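Long-range contacts in 3-hydroxyacyl-thioester dehydratase X (Mycobacterium tuberculosis, PDB 3WEW), which catalyses the reversible dehydration of (3R)-3-hydroxyacyl-CoA thioesters to (2E)-enoyl-CoA, with a preference for C8 to C12 acyl chains: residues 66-71 and 214-219; 103-108 and 121-126. One frame throughout, in Å; residues are numbered along the deposited sequence.

Contact 1: residues 66-71 and 214-219; sequences AIHTEN and VRFAKP
Phe216 turns the edge of its ring onto a face of the His68 imidazole. Its CE2 stands over the centre of that ring, 4.0 Å from NE2 of His68. The planes lie 60° apart, an edge-to-face pair. His68 reaches this place with CG anti to its backbone N (chi1 -171°). His68 NE2 also makes a weak hydrogen bond to Glu70 O, which lies at the ring edge.

Glu70 and Arg215 project from the other face of the sheet, as a non-hydrogen-bonded antiparallel pair. Beyond CG the Glu70 chain is extended, carrying the carboxylate toward Arg215. The Arg215 chain bends at chi2 and chi3, and Glu70 CG and CD come to lie over one face of its guanidinium. A salt bridge of 3.0 Å joins Glu70 OE1 to Arg215 NH2, with the two planes 55° apart. OE2 is hydrogen-bonded to His72 NE2, so the carboxylate has a second partner.

The backbones are joined by three hydrogen bonds. Val214 N to Asn71 O is 2.7 Å and nearly straight. Asn71 N bonds back to Val214 O, and Phe216 N bonds to Thr69 O.

On its other edge, strand 67-75 makes a classic beta bulge, with Thr69 and Glu70 set against the single residue Thr122 of strand 114-126. Strand 249-257 flanks 210-216 on its far side, and helix 191-197 packs on His68 and Phe216.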
loop_
_atom_site.group_PDB
_atom_site.type_symbol
_atom_site.label_atom_id
_atom_site.label_comp_id
_atom_site.label_asym_id
_atom_site.label_seq_id
_atom_site.Cartn_x
_atom_site.Cartn_y
_atom_site.Cartn_z
ATOM N N ALA A 66 10.685 3.530 -8.425
ATOM C CA ALA A 66 10.714 2.213 -7.761
ATOM C C ALA A 66 9.376 1.507 -7.860
ATOM O O ALA A 66 8.316 2.145 -7.879
ATOM C CB ALA A 66 11.086 2.355 -6.297
ATOM N N ILE A 67 9.431 0.174 -7.889
ATOM C CA ILE A 67 8.242 -0.621 -8.080
ATOM C C ILE A 67 7.925 -1.446 -6.835
ATOM O O ILE A 67 8.783 -2.137 -6.287
ATOM C CB ILE A 67 8.396 -1.476 -9.337
ATOM C CG1 ILE A 67 8.241 -0.559 -10.556
ATOM C CG2 ILE A 67 7.351 -2.593 -9.370
ATOM C CD1 ILE A 67 8.878 -1.083 -11.820
ATOM N N HIS A 68 6.672 -1.372 -6.409
ATOM C CA HIS A 68 6.175 -2.059 -5.205
ATOM C C HIS A 68 5.583 -3.408 -5.627
ATOM O O HIS A 68 4.537 -3.444 -6.253
ATOM C CB HIS A 68 5.110 -1.167 -4.550
ATOM C CG HIS A 68 4.674 -1.632 -3.209
ATOM N ND1 HIS A 68 3.827 -0.903 -2.411
ATOM C CD2 HIS A 68 4.960 -2.755 -2.519
ATOM C CE1 HIS A 68 3.601 -1.553 -1.290
ATOM N NE2 HIS A 68 4.288 -2.674 -1.324
ATOM N N THR A 69 6.270 -4.508 -5.319
ATOM C CA THR A 69 5.847 -5.838 -5.770
ATOM C C THR A 69 4.989 -6.650 -4.781
ATOM O O THR A 69 4.255 -7.562 -5.174
ATOM C CB THR A 69 7.069 -6.698 -6.137
ATOM O OG1 THR A 69 7.862 -6.958 -4.974
ATOM C CG2 THR A 69 7.920 -5.982 -7.168
ATOM N N GLU A 70 5.066 -6.353 -3.502
ATOM C CA GLU A 70 4.452 -7.247 -2.538
ATOM C C GLU A 70 4.321 -6.505 -1.192
ATOM O O GLU A 70 5.093 -5.559 -0.905
ATOM C CB GLU A 70 5.339 -8.470 -2.428
ATOM C CG GLU A 70 4.704 -9.723 -1.911
ATOM C CD GLU A 70 5.677 -10.898 -1.920
ATOM O OE1 GLU A 70 6.454 -11.043 -2.905
ATOM O OE2 GLU A 70 5.681 -11.649 -0.932
ATOM N N ASN A 71 3.324 -6.888 -0.405
ATOM C CA ASN A 71 3.073 -6.218 0.872
ATOM C C ASN A 71 2.331 -7.131 1.819
ATOM O O ASN A 71 1.325 -7.748 1.435
ATOM C CB ASN A 71 2.271 -4.949 0.685
ATOM C CG ASN A 71 2.598 -3.887 1.723
ATOM O OD1 ASN A 71 1.799 -3.573 2.646
ATOM N ND2 ASN A 71 3.761 -3.307 1.574
ATOM N N VAL A 214 -0.644 -8.996 0.063
ATOM C CA VAL A 214 -0.847 -8.621 -1.354
ATOM C C VAL A 214 0.348 -8.896 -2.305
ATOM O O VAL A 214 1.494 -8.600 -1.984
ATOM C CB VAL A 214 -1.153 -7.102 -1.476
ATOM C CG1 VAL A 214 -1.620 -6.742 -2.866
ATOM C CG2 VAL A 214 -2.219 -6.729 -0.487
ATOM N N ARG A 215 0.027 -9.383 -3.501
ATOM C CA ARG A 215 0.978 -9.631 -4.554
ATOM C C ARG A 215 0.564 -8.780 -5.727
ATOM O O ARG A 215 -0.441 -9.080 -6.339
ATOM C CB ARG A 215 0.936 -11.113 -4.971
ATOM C CG ARG A 215 1.940 -12.074 -4.292
ATOM C CD ARG A 215 2.816 -12.831 -5.341
ATOM N NE ARG A 215 4.234 -12.380 -5.405
ATOM C CZ ARG A 215 4.700 -11.230 -5.938
ATOM N NH1 ARG A 215 3.890 -10.326 -6.496
ATOM N NH2 ARG A 215 6.006 -10.967 -5.897
ATOM N N PHE A 216 1.344 -7.753 -6.063
ATOM C CA PHE A 216 1.034 -6.870 -7.188
ATOM C C PHE A 216 1.491 -7.501 -8.478
ATOM O O PHE A 216 2.560 -8.096 -8.529
ATOM C CB PHE A 216 1.699 -5.501 -7.026
ATOM C CG PHE A 216 1.142 -4.725 -5.876
ATOM C CD1 PHE A 216 -0.170 -4.254 -5.919
ATOM C CD2 PHE A 216 1.872 -4.538 -4.711
ATOM C CE1 PHE A 216 -0.730 -3.595 -4.843
ATOM C CE2 PHE A 216 1.307 -3.854 -3.645
ATOM C CZ PHE A 216 0.009 -3.380 -3.706
ATOM N N ALA A 217 0.691 -7.353 -9.533
ATOM C CA ALA A 217 1.069 -7.875 -10.852
ATOM C C ALA A 217 1.146 -6.751 -11.895
ATOM O O ALA A 217 2.077 -5.976 -11.890
ATOM C CB ALA A 217 0.099 -8.994 -11.283
ATOM N N LYS A 218 0.170 -6.671 -12.785
ATOM C CA LYS A 218 0.240 -5.706 -13.843
ATOM C C LYS A 218 -0.151 -4.365 -13.265
ATOM O O LYS A 218 -1.114 -4.257 -12.513
ATOM C CB LYS A 218 -0.668 -6.076 -15.027
ATOM C CG LYS A 218 -0.398 -7.481 -15.577
ATOM C CD LYS A 218 1.008 -7.652 -16.165
ATOM C CE LYS A 218 1.039 -7.223 -17.636
ATOM N NZ LYS A 218 2.406 -7.304 -18.227
ATOM N N PRO A 219 0.590 -3.329 -13.632
ATOM C CA PRO A 219 0.190 -2.029 -13.157
ATOM C C PRO A 219 -1.186 -1.671 -13.657
ATOM O O PRO A 219 -1.615 -2.182 -14.675
ATOM C CB PRO A 219 1.243 -1.094 -13.742
ATOM C CG PRO A 219 1.946 -1.841 -14.809
ATOM C CD PRO A 219 1.755 -3.296 -14.530
#

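Contact 2: residues 103-108 and 121-126; sequences VDLVTN and TTFLHQ
The contact belongs to the beta hairpin of strands 100-111 and 114-126, part of the antiparallel sheet of this hotdog-fold enzyme. Asp104 and Thr122 form a non-hydrogen-bonded pair between two hydrogen-bonded pairs, Val103 with Phe123 and Leu105 with Thr121. Each of the outer pairs has two backbone bonds. Leu105 N to Thr121 O and Thr121 N to Leu105 O are both 2.8 Å. Those between Val103 and Phe123 are slightly longer.

Side chains divide between the two faces. On one, Asp104 and Thr122 run alongside each other in one direction. Thr122 OG1 donates to Asp104 OD1 over 2.8 Å and approaches from above the carboxylate plane, 41° out of it. Asp104 places CG beside its backbone N (chi1 -69°), and Thr122 holds OG1 in the matching position (chi1 -62°), which brings the two polar groups together.

On the other face, the Leu105 side chain is set roughly perpendicular to that of Phe123. Its CD2 touches the ring edge at CD2 of Phe123, 4.1 Å away. One ring face of Phe123 is met within its own strand by Thr121 CG2, off toward the rim. Val103 CG1 packs against Phe123 CB at 4.3 Å. Helix 47-55 packs on Leu105 from this side.

Asp104 OD1 also forms a salt bridge with Arg95, and OD2 accepts a bond from Asn93, both on strand 84-96. The arginine and the amide donor would probably favour the ionised carboxylate. The Thr122 hydroxyl adds a neutral donor, so Asp104 links its strand to both neighbours.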
loop_
_atom_site.group_PDB
_atom_site.type_symbol
_atom_site.label_atom_id
_atom_site.label_comp_id
_atom_site.label_asym_id
_atom_site.label_seq_id
_atom_site.Cartn_x
_atom_site.Cartn_y
_atom_site.Cartn_z
ATOM N N VAL A 103 14.279 -5.513 -2.376
ATOM C CA VAL A 103 14.608 -5.303 -0.964
ATOM C C VAL A 103 13.358 -5.323 -0.121
ATOM O O VAL A 103 12.298 -4.902 -0.594
ATOM C CB VAL A 103 15.392 -3.992 -0.722
ATOM C CG1 VAL A 103 14.555 -2.774 -1.024
ATOM C CG2 VAL A 103 15.884 -3.943 0.700
ATOM N N ASP A 104 13.491 -5.853 1.101
ATOM C CA ASP A 104 12.414 -5.838 2.082
ATOM C C ASP A 104 12.608 -4.709 3.081
ATOM O O ASP A 104 13.707 -4.534 3.682
ATOM C CB ASP A 104 12.334 -7.146 2.856
ATOM C CG ASP A 104 11.871 -8.312 2.010
ATOM O OD1 ASP A 104 11.424 -8.108 0.840
ATOM O OD2 ASP A 104 11.978 -9.460 2.536
ATOM N N LEU A 105 11.519 -3.963 3.262
ATOM C CA LEU A 105 11.431 -2.911 4.263
ATOM C C LEU A 105 10.415 -3.341 5.300
ATOM O O LEU A 105 9.222 -3.551 4.998
ATOM C CB LEU A 105 10.984 -1.605 3.648
ATOM C CG LEU A 105 12.018 -0.686 2.994
ATOM C CD1 LEU A 105 12.940 -0.009 4.002
ATOM C CD2 LEU A 105 12.811 -1.422 1.965
ATOM N N VAL A 106 10.902 -3.469 6.532
ATOM C CA VAL A 106 10.149 -4.066 7.596
ATOM C C VAL A 106 9.859 -3.023 8.635
ATOM O O VAL A 106 10.784 -2.560 9.263
ATOM C CB VAL A 106 10.942 -5.192 8.240
ATOM C CG1 VAL A 106 10.095 -5.854 9.329
ATOM C CG2 VAL A 106 11.371 -6.214 7.186
ATOM N N THR A 107 8.582 -2.706 8.834
ATOM C CA THR A 107 8.159 -1.608 9.689
ATOM C C THR A 107 7.306 -2.118 10.862
ATOM O O THR A 107 6.442 -2.926 10.682
ATOM C CB THR A 107 7.340 -0.573 8.868
ATOM O OG1 THR A 107 8.114 -0.136 7.745
ATOM C CG2 THR A 107 6.989 0.613 9.658
ATOM N N ASN A 108 7.567 -1.612 12.056
ATOM C CA ASN A 108 6.859 -1.988 13.258
ATOM C C ASN A 108 6.304 -0.747 13.859
ATOM O O ASN A 108 7.039 0.186 14.142
ATOM C CB ASN A 108 7.803 -2.728 14.205
ATOM C CG ASN A 108 8.044 -4.165 13.718
ATOM O OD1 ASN A 108 7.134 -4.967 13.731
ATOM N ND2 ASN A 108 9.221 -4.448 13.171
ATOM N N THR A 121 7.305 -4.699 3.311
ATOM C CA THR A 121 7.093 -4.077 2.022
ATOM C C THR A 121 8.243 -4.489 1.100
ATOM O O THR A 121 9.399 -4.376 1.476
ATOM C CB THR A 121 7.025 -2.542 2.152
ATOM O OG1 THR A 121 5.846 -2.139 2.894
ATOM C CG2 THR A 121 7.046 -1.830 0.755
ATOM N N THR A 122 7.926 -4.993 -0.089
ATOM C CA THR A 122 8.967 -5.350 -1.051
ATOM C C THR A 122 8.970 -4.430 -2.243
ATOM O O THR A 122 7.979 -4.313 -2.941
ATOM C CB THR A 122 8.822 -6.775 -1.555
ATOM O OG1 THR A 122 8.969 -7.668 -0.442
ATOM C CG2 THR A 122 9.920 -7.055 -2.550
ATOM N N PHE A 123 10.112 -3.790 -2.449
ATOM C CA PHE A 123 10.359 -2.887 -3.548
ATOM C C PHE A 123 11.354 -3.495 -4.552
ATOM O O PHE A 123 12.251 -4.275 -4.181
ATOM C CB PHE A 123 10.972 -1.590 -3.016
ATOM C CG PHE A 123 9.997 -0.675 -2.306
ATOM C CD1 PHE A 123 8.903 -0.128 -2.979
ATOM C CD2 PHE A 123 10.230 -0.281 -0.983
ATOM C CE1 PHE A 123 8.033 0.744 -2.338
ATOM C CE2 PHE A 123 9.364 0.590 -0.333
ATOM C CZ PHE A 123 8.242 1.086 -1.003
ATOM N N LEU A 124 11.178 -3.087 -5.817
ATOM C CA LEU A 124 12.057 -3.405 -6.958
ATOM C C LEU A 124 12.674 -2.149 -7.583
ATOM O O LEU A 124 11.958 -1.211 -7.964
ATOM C CB LEU A 124 11.262 -4.112 -8.028
ATOM C CG LEU A 124 11.980 -4.430 -9.329
ATOM C CD1 LEU A 124 13.116 -5.421 -9.134
ATOM C CD2 LEU A 124 10.932 -4.995 -10.291
ATOM N N HIS A 125 14.008 -2.135 -7.640
ATOM C CA HIS A 125 14.768 -1.167 -8.422
ATOM C C HIS A 125 15.255 -1.895 -9.678
ATOM O O HIS A 125 16.072 -2.834 -9.571
ATOM C CB HIS A 125 15.967 -0.590 -7.652
ATOM C CG HIS A 125 16.764 0.407 -8.450
ATOM N ND1 HIS A 125 18.005 0.119 -8.995
ATOM C CD2 HIS A 125 16.458 1.665 -8.859
ATOM C CE1 HIS A 125 18.443 1.173 -9.662
ATOM N NE2 HIS A 125 17.525 2.123 -9.595
ATOM N N GLN A 126 14.748 -1.454 -10.844
ATOM C CA GLN A 126 14.998 -2.132 -12.146
ATOM C C GLN A 126 16.423 -1.946 -12.683
ATOM O O GLN A 126 16.786 -0.842 -13.073
ATOM C CB GLN A 126 13.969 -1.696 -13.196
ATOM C CG GLN A 126 12.608 -2.326 -12.939
ATOM C CD GLN A 126 11.586 -2.035 -14.020
ATOM O OE1 GLN A 126 11.064 -0.914 -14.121
ATOM N NE2 GLN A 126 11.267 -3.051 -14.808
#

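Both contacts lie in one antiparallel sheet and meet at neighbouring strands 67-75 and 114-126. Contact 2 falls inside the long loop that contact 1 closes. It joins strands of a local hairpin, whereas contact 1 brings together strands far apart in sequence. Contact 2 is buried, with aliphatic and aromatic packing on one face and, on the other, a hydroxyl bonded to an aspartate whose charge is met by an arginine of a third strand. Contact 1 is only partly buried; it has an aromatic pair on one face and a salt bridge, with an exposed arginine, on the other. Ile67 O probably accepts a hydrogen bond from Leu124 N, and the rings of His68 and Phe123 also meet.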